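Long-range contact in phosphatidylethanolamine-binding protein, putative (Plasmodium falciparum, PDB 2R77), which probably binds phosphatidylethanolamine and may regulate protein kinase activity: residues 20-30 against 197-205. Sequence-based numbering, arbitrary orientation.
Sequences PTISELKKDRI and VGYNWCQIE
Trp201 donates its indole N-H to Asp28, with NE1 2.7 Å from OD2. The carboxylate oxygen lies near the ring plane and takes the bond on its anti lone pair. The carboxylate itself stands almost upright to the indole, the planes 84° apart. Ile30 covers one indole face: CD1 makes a CH-pi contact 4.1 Å from the centroid of the five-membered ring. Pro20 meets the edge of the six-membered ring, CB to CZ3 of Trp201 3.7 Å. With chi1 of 76°, Trp201 holds CG between its backbone N and carbonyl carbon, which turns the ring toward Pro20, Asp28 and Ile30. Tyr199 packs beside it, its CD2 3.6 Å from Leu25 CD2 and its CZ 3.5 Å from Ile30 CG2. The Tyr199 hydroxyl is hydrogen-bonded to Ser148. A water joins the other Asp28 oxygen to Gln203 NE2, which also hydrogen-bonds to Gly59 O. Behind this shell, Thr21 and Glu24 form a capping box. Glu24 also hydrogen-bonds to His58, whose ring meets that of Trp201 nearly parallel. The contact thus lays helix 22-27 over strand 196-201, an outermost strand of the five-stranded antiparallel sheet, next to strand 148-155. After Asp28 and Arg29 the chain enters helix 30-33, whose Ile31 touches Leu25.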
loop_
_atom_site.group_PDB
_atom_site.type_symbol
_atom_site.label_atom_id
_atom_site.label_comp_id
_atom_site.label_asym_id
_atom_site.label_seq_id
_atom_site.Cartn_x
_atom_site.Cartn_y
_atom_site.Cartn_z
ATOM N N PRO A 20 -7.538 3.171 -11.214
ATOM C CA PRO A 20 -8.552 4.071 -10.649
ATOM C C PRO A 20 -8.435 5.514 -11.150
ATOM O O PRO A 20 -7.341 6.032 -11.315
ATOM C CB PRO A 20 -8.315 3.981 -9.130
ATOM C CG PRO A 20 -6.950 3.430 -8.974
ATOM C CD PRO A 20 -6.670 2.577 -10.176
ATOM N N THR A 21 -9.580 6.131 -11.424
ATOM C CA THR A 21 -9.606 7.516 -11.892
ATOM C C THR A 21 -9.533 8.472 -10.698
ATOM O O THR A 21 -9.807 8.087 -9.548
ATOM C CB THR A 21 -10.913 7.810 -12.661
ATOM O OG1 THR A 21 -12.017 7.777 -11.742
ATOM C CG2 THR A 21 -11.145 6.752 -13.768
ATOM N N ILE A 22 -9.188 9.724 -10.984
ATOM C CA ILE A 22 -9.218 10.799 -9.984
ATOM C C ILE A 22 -10.586 10.864 -9.289
ATOM O O ILE A 22 -10.664 11.011 -8.057
ATOM C CB ILE A 22 -8.821 12.172 -10.606
ATOM C CG1 ILE A 22 -7.395 12.134 -11.177
ATOM C CG2 ILE A 22 -8.987 13.322 -9.603
ATOM C CD1 ILE A 22 -6.280 11.849 -10.153
ATOM N N SER A 23 -11.660 10.734 -10.069
ATOM C CA SER A 23 -13.019 10.676 -9.511
ATOM C C SER A 23 -13.204 9.547 -8.486
ATOM O O SER A 23 -13.745 9.775 -7.396
ATOM C CB SER A 23 -14.071 10.549 -10.631
ATOM O OG SER A 23 -15.370 10.275 -10.093
ATOM N N GLU A 24 -12.784 8.334 -8.841
ATOM C CA GLU A 24 -12.848 7.200 -7.918
ATOM C C GLU A 24 -12.018 7.438 -6.652
ATOM O O GLU A 24 -12.461 7.097 -5.544
ATOM C CB GLU A 24 -12.381 5.905 -8.590
ATOM C CG GLU A 24 -13.317 5.355 -9.646
ATOM C CD GLU A 24 -12.786 4.062 -10.216
ATOM O OE1 GLU A 24 -13.268 2.985 -9.773
ATOM O OE2 GLU A 24 -11.871 4.125 -11.077
ATOM N N LEU A 25 -10.829 8.022 -6.816
ATOM C CA LEU A 25 -9.954 8.319 -5.671
ATOM C C LEU A 25 -10.603 9.353 -4.767
ATOM O O LEU A 25 -10.548 9.243 -3.543
ATOM C CB LEU A 25 -8.581 8.819 -6.129
ATOM C CG LEU A 25 -7.718 7.840 -6.944
ATOM C CD1 LEU A 25 -6.508 8.537 -7.559
ATOM C CD2 LEU A 25 -7.319 6.602 -6.106
ATOM N N LYS A 26 -11.214 10.370 -5.365
ATOM C CA LYS A 26 -11.896 11.397 -4.566
ATOM C C LYS A 26 -13.133 10.864 -3.844
ATOM O O LYS A 26 -13.443 11.304 -2.731
ATOM C CB LYS A 26 -12.217 12.625 -5.418
ATOM C CG LYS A 26 -10.960 13.391 -5.828
ATOM C CD LYS A 26 -11.255 14.704 -6.543
ATOM C CE LYS A 26 -10.013 15.591 -6.534
ATOM N NZ LYS A 26 -10.091 16.770 -7.447
ATOM N N LYS A 27 -13.804 9.886 -4.453
ATOM C CA LYS A 27 -15.014 9.292 -3.886
ATOM C C LYS A 27 -14.779 8.732 -2.465
ATOM O O LYS A 27 -15.614 8.913 -1.577
ATOM C CB LYS A 27 -15.589 8.219 -4.819
ATOM C CG LYS A 27 -16.807 7.501 -4.238
ATOM C CD LYS A 27 -17.274 6.350 -5.119
ATOM C CE LYS A 27 -17.892 5.235 -4.264
ATOM N NZ LYS A 27 -19.002 5.715 -3.381
ATOM N N ASP A 28 -13.652 8.056 -2.253
ATOM C CA ASP A 28 -13.327 7.558 -0.914
ATOM C C ASP A 28 -12.325 8.456 -0.186
ATOM O O ASP A 28 -11.747 8.037 0.810
ATOM C CB ASP A 28 -12.783 6.126 -0.966
ATOM C CG ASP A 28 -13.847 5.105 -1.290
ATOM O OD1 ASP A 28 -15.034 5.366 -0.976
ATOM O OD2 ASP A 28 -13.491 4.030 -1.819
ATOM N N ARG A 29 -12.128 9.669 -0.703
ATOM C CA ARG A 29 -11.181 10.670 -0.158
ATOM C C ARG A 29 -9.702 10.228 -0.082
ATOM O O ARG A 29 -8.888 10.760 0.705
ATOM C CB ARG A 29 -11.691 11.246 1.157
ATOM C CG ARG A 29 -12.991 12.013 0.962
ATOM C CD ARG A 29 -13.487 12.588 2.259
ATOM N NE ARG A 29 -12.571 13.583 2.825
ATOM C CZ ARG A 29 -12.420 14.829 2.376
ATOM N NH1 ARG A 29 -11.570 15.648 2.978
ATOM N NH2 ARG A 29 -13.117 15.275 1.346
ATOM N N ILE A 30 -9.366 9.259 -0.935
ATOM C CA ILE A 30 -7.968 8.890 -1.158
ATOM C C ILE A 30 -7.149 10.121 -1.533
ATOM O O ILE A 30 -6.025 10.283 -1.064
ATOM C CB ILE A 30 -7.829 7.810 -2.214
ATOM C CG1 ILE A 30 -8.728 6.592 -1.871
ATOM C CG2 ILE A 30 -6.346 7.451 -2.391
ATOM C CD1 ILE A 30 -8.598 6.068 -0.398
ATOM N N VAL A 197 3.212 5.120 -9.043
ATOM C CA VAL A 197 2.700 4.648 -10.362
ATOM C C VAL A 197 1.462 3.751 -10.343
ATOM O O VAL A 197 0.811 3.571 -11.364
ATOM C CB VAL A 197 3.838 3.994 -11.242
ATOM C CG1 VAL A 197 4.960 5.006 -11.542
ATOM C CG2 VAL A 197 4.415 2.766 -10.569
ATOM N N GLY A 198 1.094 3.202 -9.187
ATOM C CA GLY A 198 -0.102 2.357 -9.125
ATOM C C GLY A 198 -0.739 2.388 -7.749
ATOM O O GLY A 198 -0.075 2.695 -6.746
ATOM N N TYR A 199 -2.025 2.091 -7.707
ATOM C CA TYR A 199 -2.737 2.135 -6.432
ATOM C C TYR A 199 -4.009 1.315 -6.456
ATOM O O TYR A 199 -4.779 1.331 -7.419
ATOM C CB TYR A 199 -3.092 3.580 -6.117
ATOM C CG TYR A 199 -3.828 3.769 -4.812
ATOM C CD1 TYR A 199 -3.127 3.747 -3.597
ATOM C CD2 TYR A 199 -5.215 3.927 -4.788
ATOM C CE1 TYR A 199 -3.782 3.938 -2.367
ATOM C CE2 TYR A 199 -5.890 4.107 -3.555
ATOM C CZ TYR A 199 -5.161 4.112 -2.364
ATOM O OH TYR A 199 -5.823 4.282 -1.165
ATOM N N ASN A 200 -4.230 0.608 -5.365
ATOM C CA ASN A 200 -5.524 -0.014 -5.150
ATOM C C ASN A 200 -5.843 0.010 -3.668
ATOM O O ASN A 200 -4.935 0.151 -2.843
ATOM C CB ASN A 200 -5.551 -1.452 -5.690
ATOM C CG ASN A 200 -6.923 -1.841 -6.260
ATOM O OD1 ASN A 200 -7.980 -1.308 -5.845
ATOM N ND2 ASN A 200 -6.916 -2.775 -7.245
ATOM N N TRP A 201 -7.122 -0.135 -3.339
ATOM C CA TRP A 201 -7.533 -0.097 -1.931
ATOM C C TRP A 201 -8.812 -0.859 -1.675
ATOM O O TRP A 201 -9.551 -1.170 -2.593
ATOM C CB TRP A 201 -7.660 1.343 -1.427
ATOM C CG TRP A 201 -8.921 2.083 -1.898
ATOM C CD1 TRP A 201 -10.001 2.458 -1.120
ATOM C CD2 TRP A 201 -9.193 2.564 -3.229
ATOM N NE1 TRP A 201 -10.940 3.120 -1.907
ATOM C CE2 TRP A 201 -10.460 3.206 -3.196
ATOM C CE3 TRP A 201 -8.488 2.513 -4.449
ATOM C CZ2 TRP A 201 -11.043 3.797 -4.350
ATOM C CZ3 TRP A 201 -9.082 3.115 -5.605
ATOM C CH2 TRP A 201 -10.338 3.745 -5.526
ATOM N N CYS A 202 -9.040 -1.173 -0.399
ATOM C CA CYS A 202 -10.321 -1.737 0.019
ATOM C C CYS A 202 -10.639 -1.072 1.347
ATOM O O CYS A 202 -9.852 -0.254 1.835
ATOM C CB CYS A 202 -10.244 -3.278 0.166
ATOM S SG CYS A 202 -8.932 -3.791 1.396
ATOM N N GLN A 203 -11.798 -1.394 1.914
ATOM C CA GLN A 203 -12.194 -0.834 3.208
ATOM C C GLN A 203 -12.518 -1.978 4.166
ATOM O O GLN A 203 -13.255 -2.891 3.826
ATOM C CB GLN A 203 -13.398 0.086 3.053
ATOM C CG GLN A 203 -13.072 1.291 2.217
ATOM C CD GLN A 203 -14.248 2.240 2.120
ATOM O OE1 GLN A 203 -14.472 3.068 3.003
ATOM N NE2 GLN A 203 -15.014 2.121 1.035
ATOM N N ILE A 204 -11.905 -1.949 5.341
ATOM C CA ILE A 204 -12.085 -3.000 6.334
ATOM C C ILE A 204 -12.376 -2.376 7.696
ATOM O O ILE A 204 -11.672 -1.448 8.110
ATOM C CB ILE A 204 -10.802 -3.910 6.417
ATOM C CG1 ILE A 204 -10.438 -4.464 5.032
ATOM C CG2 ILE A 204 -11.007 -5.064 7.413
ATOM C CD1 ILE A 204 -9.146 -5.317 5.005
ATOM N N GLU A 205 -13.424 -2.870 8.378
ATOM C CA GLU A 205 -13.715 -2.398 9.737
ATOM C C GLU A 205 -13.458 -3.493 10.780
ATOM O O GLU A 205 -13.327 -4.684 10.426
ATOM C CB GLU A 205 -15.141 -1.848 9.866
ATOM C CG GLU A 205 -16.263 -2.871 9.671
ATOM C CD GLU A 205 -17.608 -2.214 9.543
ATOM O OE1 GLU A 205 -17.748 -1.011 9.907
ATOM O OE2 GLU A 205 -18.529 -2.885 9.046
ATOM O OXT GLU A 205 -13.385 -3.183 11.980
HETATM O O HOH W 1 -16.897 3.740 -0.873
#